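Local structure of SusD homolog (Bacteroides thetaiotaomicron VPI-5482, 3FDH) at residues I374-L379 with L383-S388; A279-F284 with E389-T394; L365-N370 with S428-E433. The protein probably binds glycans at the cell surface as a SusD/RagB-family lipoprotein, serving outer-membrane uptake of sugars in this gut bacterium. All blocks are in the same frame, centred on the assembly; numbering follows the deposited sequence.

Following the chain from the N terminus, segment 279-284 comes first and leads into strand 283-284; about a hundred residues later its partner 389-394 closes the longest of the three loops, interaction 2. Inside that loop lies interaction 1, where helix 354-379 ends and the chain folds back at once through strand 383-384. Interaction 3 starts from the same helix at 365-370 and ends at 428-433, a loop running into the start of helix 431-443; its loop encloses interaction 1 and crosses that of interaction 2. Helix 354-379 is thus common to interactions 1 and 3, while E369 joins interaction 3 to interaction 2 through R281 and the backbone of I391.

Interaction 1 (I374-L379 with L383-S388); sequences IAIKEL and LNTNSS
L379 and L383 meet near their roots, CB of L379 lying 3.8 Å from CB of L383, with CD1 of L379 close to the same L383 carbon. The two side chains approach at a slant. L383 holds its CG anti to the backbone N (chi1 174°), and its CD2 methyl points back toward I376, 3.9 Å from the CG1 methylene of that residue. I376 has a second neighbour for its other branch: its CG2 methyl meets CG2 of T385 at 3.9 Å, these two side chains standing nearly perpendicular. Here the last turn of helix 354-379 packs against the chain that follows it after a three-residue connection, and strand 383-384 pairs in parallel with strand 292-293. F284 of strand 283-284 touches I376, L379 and L383, extending the apolar cluster. Beyond T385 the chain is shaped by an Asx turn: N386 OD1 accepts S388 N at 2.9 Å from well above its carbonyl plane, and S388 OG at 2.6 Å in that plane, on a lone pair. The amide is also fixed at its other end, where N386 ND2 donates to the carbonyl oxygen of N280.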
loop_
_atom_site.group_PDB
_atom_site.type_symbol
_atom_site.label_atom_id
_atom_site.label_comp_id
_atom_site.label_asym_id
_atom_site.label_seq_id
_atom_site.Cartn_x
_atom_site.Cartn_y
_atom_site.Cartn_z
ATOM N N ILE A 374 18.757 5.330 -3.628
ATOM C CA ILE A 374 18.359 6.687 -3.216
ATOM C C ILE A 374 18.821 6.896 -1.773
ATOM O O ILE A 374 19.361 7.948 -1.391
ATOM C CB ILE A 374 16.823 6.904 -3.360
ATOM C CG1 ILE A 374 16.464 7.088 -4.856
ATOM C CG2 ILE A 374 16.351 8.109 -2.571
ATOM C CD1 ILE A 374 14.931 7.030 -5.126
ATOM N N ALA A 375 18.605 5.854 -0.970
ATOM C CA ALA A 375 18.894 5.900 0.481
ATOM C C ALA A 375 20.380 6.005 0.769
ATOM O O ALA A 375 20.792 6.767 1.635
ATOM C CB ALA A 375 18.274 4.720 1.215
ATOM N N ILE A 376 21.162 5.239 0.017
ATOM C CA ILE A 376 22.622 5.248 0.122
ATOM C C ILE A 376 23.139 6.630 -0.260
ATOM O O ILE A 376 24.002 7.189 0.412
ATOM C CB ILE A 376 23.269 4.119 -0.749
ATOM C CG1 ILE A 376 22.929 2.747 -0.139
ATOM C CG2 ILE A 376 24.794 4.319 -0.877
ATOM C CD1 ILE A 376 23.261 1.569 -1.022
ATOM N N LYS A 377 22.579 7.196 -1.318
ATOM C CA LYS A 377 23.028 8.495 -1.773
ATOM C C LYS A 377 22.681 9.512 -0.680
ATOM O O LYS A 377 23.505 10.296 -0.262
ATOM C CB LYS A 377 22.410 8.880 -3.133
ATOM C CG LYS A 377 22.978 10.162 -3.768
ATOM C CD LYS A 377 22.020 10.709 -4.823
ATOM C CE LYS A 377 22.579 11.899 -5.626
ATOM N NZ LYS A 377 23.422 11.480 -6.795
ATOM N N GLU A 378 21.478 9.433 -0.154
ATOM C CA GLU A 378 21.038 10.381 0.874
ATOM C C GLU A 378 21.915 10.347 2.130
ATOM O O GLU A 378 22.282 11.396 2.673
ATOM C CB GLU A 378 19.565 10.136 1.241
ATOM C CG GLU A 378 19.080 10.924 2.446
ATOM C CD GLU A 378 19.109 12.442 2.271
ATOM O OE1 GLU A 378 19.270 12.969 1.142
ATOM O OE2 GLU A 378 18.985 13.111 3.319
ATOM N N LEU A 379 22.251 9.151 2.596
ATOM C CA LEU A 379 23.111 8.997 3.795
ATOM C C LEU A 379 24.518 9.502 3.596
ATOM O O LEU A 379 25.143 10.014 4.514
ATOM C CB LEU A 379 23.161 7.550 4.299
ATOM C CG LEU A 379 21.961 7.158 5.159
ATOM C CD1 LEU A 379 22.009 5.663 5.481
ATOM C CD2 LEU A 379 21.990 7.974 6.434
ATOM N N LEU A 383 27.249 6.725 6.072
ATOM C CA LEU A 383 27.132 5.283 5.863
ATOM C C LEU A 383 28.362 4.666 5.266
ATOM O O LEU A 383 28.988 5.233 4.392
ATOM C CB LEU A 383 25.938 4.983 4.923
ATOM C CG LEU A 383 25.741 3.521 4.471
ATOM C CD1 LEU A 383 25.232 2.654 5.599
ATOM C CD2 LEU A 383 24.792 3.385 3.271
ATOM N N ASN A 384 28.695 3.504 5.809
ATOM C CA ASN A 384 29.719 2.601 5.269
ATOM C C ASN A 384 28.950 1.539 4.498
ATOM O O ASN A 384 28.149 0.803 5.076
ATOM C CB ASN A 384 30.476 1.844 6.366
ATOM C CG ASN A 384 31.444 2.700 7.149
ATOM O OD1 ASN A 384 32.106 3.601 6.613
ATOM N ND2 ASN A 384 31.596 2.356 8.423
ATOM N N THR A 385 29.130 1.465 3.194
ATOM C CA THR A 385 28.443 0.434 2.425
ATOM C C THR A 385 29.191 -0.893 2.572
ATOM O O THR A 385 30.324 -0.955 3.075
ATOM C CB THR A 385 28.369 0.785 0.942
ATOM O OG1 THR A 385 29.697 1.041 0.491
ATOM C CG2 THR A 385 27.542 2.017 0.686
ATOM N N ASN A 386 28.533 -1.976 2.184
ATOM C CA ASN A 386 29.230 -3.246 2.129
ATOM C C ASN A 386 29.697 -3.423 0.680
ATOM O O ASN A 386 29.862 -2.426 -0.044
ATOM C CB ASN A 386 28.474 -4.456 2.730
ATOM C CG ASN A 386 27.194 -4.796 2.028
ATOM O OD1 ASN A 386 26.958 -4.348 0.897
ATOM N ND2 ASN A 386 26.316 -5.607 2.716
ATOM N N SER A 387 29.931 -4.667 0.278
ATOM C CA SER A 387 30.439 -4.954 -1.083
ATOM C C SER A 387 29.355 -5.539 -1.942
ATOM O O SER A 387 29.613 -6.082 -2.999
ATOM C CB SER A 387 31.639 -5.903 -1.089
ATOM O OG SER A 387 32.789 -5.305 -0.547
ATOM N N SER A 388 28.125 -5.452 -1.460
ATOM C CA SER A 388 27.004 -5.968 -2.239
ATOM C C SER A 388 26.922 -5.276 -3.585
ATOM O O SER A 388 27.258 -4.096 -3.736
ATOM C CB SER A 388 25.684 -5.858 -1.507
ATOM O OG SER A 388 25.368 -4.520 -1.182
#

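Interaction 2 (A279-F284 with E389-T394); sequences ANRAFF and EVITET
The guanidinium of R281 has the E389-V390 peptide region over one face, with V390 CA 3.8 Å above its plane and displaced toward the rim. The carbonyl oxygen of E389 lies over the same face, 3.7 Å from R281 NE, whereas I391 N stands obliquely to the group. Farther along the segment, the ring of F283 has the carbonyl oxygen of A279 at its edge, in plane. R281 reaches across because CG is anti to the backbone N (chi1 -174°) and the chain stays extended as far as NE. Its CD comes within 3.5 Å of E389 O and 4.2 Å of I391 CG1, while R281 NH2 approaches the V390 CG2 methyl at 3.7 Å. The polar rim is engaged elsewhere: NE forms a salt bridge with OE1 of E369 on helix 354-379, and NH1 hydrogen-bonds to OG of S388. As E369 OE1 also accepts from I391 N, one carboxylate oxygen binds both sides of the contact. Replacing R281 with alanine would take away the guanidinium, and is likely to leave E369 without its charged mate and a gap against the E389-V390 peptide. Beyond I391, T392 occupies the N-cap position of helix 393-410, where its OG1 accepts a weak bond from T394 N at 3.3 Å. The whole is a buried arginine-carboxylate pair beside a loop that leads into a capped helix, joining the loop that precedes strand 283-284 to helix 354-379 and to the segment entering helix 393-410, within the mainly helical SusD-like fold.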
loop_
_atom_site.group_PDB
_atom_site.type_symbol
_atom_site.label_atom_id
_atom_site.label_comp_id
_atom_site.label_asym_id
_atom_site.label_seq_id
_atom_site.Cartn_x
_atom_site.Cartn_y
_atom_site.Cartn_z
ATOM N N ALA A 279 18.614 -9.346 1.227
ATOM C CA ALA A 279 19.144 -9.820 2.516
ATOM C C ALA A 279 20.502 -9.179 2.847
ATOM O O ALA A 279 20.822 -8.917 4.011
ATOM C CB ALA A 279 19.282 -11.367 2.543
ATOM N N ASN A 280 21.303 -8.957 1.816
ATOM C CA ASN A 280 22.633 -8.472 2.004
ATOM C C ASN A 280 22.785 -7.027 1.643
ATOM O O ASN A 280 23.873 -6.488 1.636
ATOM C CB ASN A 280 23.556 -9.241 1.083
ATOM C CG ASN A 280 24.988 -9.116 1.489
ATOM O OD1 ASN A 280 25.301 -9.058 2.689
ATOM N ND2 ASN A 280 25.877 -9.055 0.509
ATOM N N ARG A 281 21.670 -6.384 1.379
ATOM C CA ARG A 281 21.749 -5.057 0.828
ATOM C C ARG A 281 20.815 -3.990 1.363
ATOM O O ARG A 281 21.141 -2.808 1.296
ATOM C CB ARG A 281 21.595 -5.217 -0.685
ATOM C CG ARG A 281 21.779 -3.994 -1.430
ATOM C CD ARG A 281 22.081 -4.263 -2.873
ATOM N NE ARG A 281 22.092 -2.994 -3.602
ATOM C CZ ARG A 281 23.086 -2.110 -3.576
ATOM N NH1 ARG A 281 24.157 -2.346 -2.854
ATOM N NH2 ARG A 281 22.984 -0.978 -4.238
ATOM N N ALA A 282 19.703 -4.413 1.979
ATOM C CA ALA A 282 18.648 -3.499 2.401
ATOM C C ALA A 282 18.584 -3.183 3.904
ATOM O O ALA A 282 17.577 -2.719 4.412
ATOM C CB ALA A 282 17.293 -4.041 1.944
ATOM N N PHE A 283 19.669 -3.439 4.590
ATOM C CA PHE A 283 19.773 -3.213 6.046
ATOM C C PHE A 283 20.992 -2.437 6.467
ATOM O O PHE A 283 22.089 -2.656 5.978
ATOM C CB PHE A 283 19.732 -4.549 6.817
ATOM C CG PHE A 283 18.451 -5.296 6.648
ATOM C CD1 PHE A 283 17.305 -4.874 7.286
ATOM C CD2 PHE A 283 18.391 -6.432 5.880
ATOM C CE1 PHE A 283 16.112 -5.550 7.122
ATOM C CE2 PHE A 283 17.200 -7.119 5.719
ATOM C CZ PHE A 283 16.059 -6.686 6.352
ATOM N N PHE A 284 20.759 -1.511 7.394
ATOM C CA PHE A 284 21.769 -0.679 7.998
ATOM C C PHE A 284 21.754 -0.829 9.521
ATOM O O PHE A 284 20.720 -0.949 10.178
ATOM C CB PHE A 284 21.619 0.825 7.694
ATOM C CG PHE A 284 21.505 1.180 6.228
ATOM C CD1 PHE A 284 22.148 0.447 5.245
ATOM C CD2 PHE A 284 20.811 2.339 5.858
ATOM C CE1 PHE A 284 22.054 0.819 3.902
ATOM C CE2 PHE A 284 20.718 2.724 4.530
ATOM C CZ PHE A 284 21.341 1.955 3.543
ATOM N N GLU A 389 26.485 -6.049 -4.569
ATOM C CA GLU A 389 26.329 -5.552 -5.933
ATOM C C GLU A 389 24.964 -4.954 -6.150
ATOM O O GLU A 389 23.978 -5.400 -5.601
ATOM C CB GLU A 389 26.485 -6.700 -6.921
ATOM C CG GLU A 389 27.809 -7.425 -6.877
ATOM C CD GLU A 389 28.867 -6.749 -7.699
ATOM O OE1 GLU A 389 28.590 -5.660 -8.252
ATOM O OE2 GLU A 389 29.978 -7.319 -7.800
ATOM N N VAL A 390 24.912 -3.954 -7.008
ATOM C CA VAL A 390 23.639 -3.332 -7.351
ATOM C C VAL A 390 22.712 -4.389 -7.968
ATOM O O VAL A 390 23.139 -5.199 -8.733
ATOM C CB VAL A 390 23.838 -2.151 -8.320
ATOM C CG1 VAL A 390 22.555 -1.733 -8.975
ATOM C CG2 VAL A 390 24.501 -0.975 -7.579
ATOM N N ILE A 391 21.441 -4.400 -7.587
ATOM C CA ILE A 391 20.498 -5.352 -8.174
ATOM C C ILE A 391 20.119 -4.863 -9.584
ATOM O O ILE A 391 19.671 -3.724 -9.765
ATOM C CB ILE A 391 19.235 -5.497 -7.291
ATOM C CG1 ILE A 391 19.692 -5.957 -5.910
ATOM C CG2 ILE A 391 18.227 -6.465 -7.941
ATOM C CD1 ILE A 391 18.682 -5.842 -4.876
ATOM N N THR A 392 20.356 -5.716 -10.587
ATOM C CA THR A 392 20.003 -5.395 -11.949
ATOM C C THR A 392 18.963 -6.330 -12.552
ATOM O O THR A 392 18.548 -7.321 -11.972
ATOM C CB THR A 392 21.201 -5.507 -12.834
ATOM O OG1 THR A 392 21.629 -6.875 -12.836
ATOM C CG2 THR A 392 22.299 -4.610 -12.334
ATOM N N GLU A 393 18.558 -6.021 -13.767
ATOM C CA GLU A 393 17.530 -6.863 -14.420
ATOM C C GLU A 393 18.112 -8.276 -14.584
ATOM O O GLU A 393 17.437 -9.268 -14.393
ATOM C CB GLU A 393 17.109 -6.261 -15.753
ATOM C CG GLU A 393 15.999 -6.971 -16.444
ATOM C CD GLU A 393 15.806 -6.460 -17.882
ATOM O OE1 GLU A 393 16.433 -5.432 -18.236
ATOM O OE2 GLU A 393 15.051 -7.093 -18.658
ATOM N N THR A 394 19.403 -8.333 -14.818
ATOM C CA THR A 394 20.099 -9.616 -15.067
ATOM C C THR A 394 20.267 -10.409 -13.783
ATOM O O THR A 394 20.038 -11.626 -13.727
ATOM C CB THR A 394 21.508 -9.438 -15.670
ATOM O OG1 THR A 394 21.434 -8.824 -16.964
ATOM C CG2 THR A 394 22.248 -10.792 -15.832
#

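Interaction 3 (L365-N370 with S428-E433); sequences LLNAEN and SGEATE
N367 and S428 meet through one hydrogen bond, from ND2 of N367 to OG of S428, at 3.1 Å. It is nearly straight, with an N-H...O angle of 171°, and the serine oxygen lies almost in the plane of the amide. N367 directs its amide off the helix because CG is anti to the backbone N (chi1 176°). From the other side, S428 presents its hydroxyl with OG anti to its own carbonyl carbon. E430 approaches the same amide more loosely, its OE1 lying 4.3 Å from N367 ND2. That carboxylate is engaged by other partners: OE1 is hydrogen-bonded to NE2 of H336 and OE2 to OG of S334. The link is a buried polar bridge within the mainly helical, SusD-like fold, tying a middle turn of helix 354-379 to the loop that precedes helix 431-443. Backbone bonds hold the donor's helix in shape around N367, E369 N to L365 O and N370 N to L366 O, both at 2.9 Å. In the opposite segment, S428 is fixed by backbone hydrogen bonding with L331 of strand 330-331, and the side chains of both N367 and S428 touch that residue. G429, at positive phi (83°), turns the chain from S428 toward E430, and the helix start that follows is held by OD1 of N42, which accepts from the backbone N of both A431 and T432.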
loop_
_atom_site.group_PDB
_atom_site.type_symbol
_atom_site.label_atom_id
_atom_site.label_comp_id
_atom_site.label_asym_id
_atom_site.label_seq_id
_atom_site.Cartn_x
_atom_site.Cartn_y
_atom_site.Cartn_z
ATOM N N LEU A 365 12.271 -6.268 -7.345
ATOM C CA LEU A 365 13.679 -6.140 -6.987
ATOM C C LEU A 365 14.254 -4.837 -7.526
ATOM O O LEU A 365 15.074 -4.198 -6.878
ATOM C CB LEU A 365 14.514 -7.339 -7.486
ATOM C CG LEU A 365 14.535 -8.522 -6.512
ATOM C CD1 LEU A 365 14.934 -9.872 -7.163
ATOM C CD2 LEU A 365 15.472 -8.198 -5.327
ATOM N N LEU A 366 13.834 -4.453 -8.724
ATOM C CA LEU A 366 14.397 -3.237 -9.372
ATOM C C LEU A 366 13.856 -1.995 -8.641
ATOM O O LEU A 366 14.560 -1.001 -8.477
ATOM C CB LEU A 366 14.133 -3.203 -10.890
ATOM C CG LEU A 366 14.851 -4.255 -11.712
ATOM C CD1 LEU A 366 14.620 -4.046 -13.227
ATOM C CD2 LEU A 366 16.327 -4.182 -11.407
ATOM N N ASN A 367 12.649 -2.109 -8.098
ATOM C CA ASN A 367 12.043 -0.987 -7.383
ATOM C C ASN A 367 12.748 -0.850 -6.030
ATOM O O ASN A 367 12.969 0.237 -5.529
ATOM C CB ASN A 367 10.546 -1.209 -7.178
ATOM C CG ASN A 367 9.900 -0.131 -6.358
ATOM O OD1 ASN A 367 9.898 1.047 -6.735
ATOM N ND2 ASN A 367 9.360 -0.527 -5.197
ATOM N N ALA A 368 13.079 -2.003 -5.464
ATOM C CA ALA A 368 13.791 -2.072 -4.191
ATOM C C ALA A 368 15.154 -1.435 -4.328
ATOM O O ALA A 368 15.594 -0.643 -3.501
ATOM C CB ALA A 368 13.945 -3.533 -3.750
ATOM N N GLU A 369 15.829 -1.785 -5.418
ATOM C CA GLU A 369 17.136 -1.251 -5.693
ATOM C C GLU A 369 17.058 0.254 -5.921
ATOM O O GLU A 369 17.939 0.993 -5.513
ATOM C CB GLU A 369 17.749 -1.917 -6.917
ATOM C CG GLU A 369 19.098 -1.327 -7.324
ATOM C CD GLU A 369 20.183 -1.487 -6.247
ATOM O OE1 GLU A 369 20.433 -2.619 -5.779
ATOM O OE2 GLU A 369 20.809 -0.481 -5.885
ATOM N N ASN A 370 15.991 0.696 -6.567
ATOM C CA ASN A 370 15.812 2.128 -6.786
ATOM C C ASN A 370 15.810 2.835 -5.441
ATOM O O ASN A 370 16.526 3.814 -5.231
ATOM C CB ASN A 370 14.512 2.428 -7.535
ATOM C CG ASN A 370 14.422 3.880 -8.003
ATOM O OD1 ASN A 370 15.289 4.375 -8.733
ATOM N ND2 ASN A 370 13.371 4.565 -7.581
ATOM N N SER A 428 7.871 2.634 -0.753
ATOM C CA SER A 428 6.885 2.917 -1.820
ATOM C C SER A 428 5.429 3.115 -1.404
ATOM O O SER A 428 4.583 3.464 -2.243
ATOM C CB SER A 428 6.952 1.848 -2.930
ATOM O OG SER A 428 8.267 1.723 -3.451
ATOM N N GLY A 429 5.145 2.866 -0.131
ATOM C CA GLY A 429 3.786 2.955 0.409
ATOM C C GLY A 429 2.961 1.703 0.170
ATOM O O GLY A 429 1.742 1.762 0.175
ATOM N N GLU A 430 3.618 0.560 -0.013
ATOM C CA GLU A 430 2.903 -0.712 -0.358
ATOM C C GLU A 430 2.464 -1.617 0.793
ATOM O O GLU A 430 1.793 -2.645 0.577
ATOM C CB GLU A 430 3.710 -1.502 -1.399
ATOM C CG GLU A 430 3.812 -0.773 -2.724
ATOM C CD GLU A 430 4.437 -1.616 -3.827
ATOM O OE1 GLU A 430 5.627 -1.992 -3.697
ATOM O OE2 GLU A 430 3.731 -1.890 -4.830
ATOM N N ALA A 431 2.791 -1.212 2.023
ATOM C CA ALA A 431 2.443 -2.020 3.200
ATOM C C ALA A 431 0.956 -1.996 3.324
ATOM O O ALA A 431 0.299 -2.953 3.754
ATOM C CB ALA A 431 3.108 -1.500 4.474
ATOM N N THR A 432 0.418 -0.864 2.924
ATOM C CA THR A 432 -1.033 -0.664 3.002
ATOM C C THR A 432 -1.716 -1.821 2.258
ATOM O O THR A 432 -2.571 -2.554 2.768
ATOM C CB THR A 432 -1.393 0.694 2.341
ATOM O OG1 THR A 432 -0.931 1.769 3.179
ATOM C CG2 THR A 432 -2.875 0.851 2.128
ATOM N N GLU A 433 -1.304 -2.002 1.026
ATOM C CA GLU A 433 -1.885 -3.056 0.179
ATOM C C GLU A 433 -1.476 -4.467 0.660
ATOM O O GLU A 433 -2.250 -5.399 0.583
ATOM C CB GLU A 433 -1.545 -2.789 -1.290
ATOM C CG GLU A 433 -2.112 -3.765 -2.292
ATOM C CD GLU A 433 -3.632 -3.776 -2.350
ATOM O OE1 GLU A 433 -4.278 -2.889 -1.792
ATOM O OE2 GLU A 433 -4.175 -4.679 -3.014
#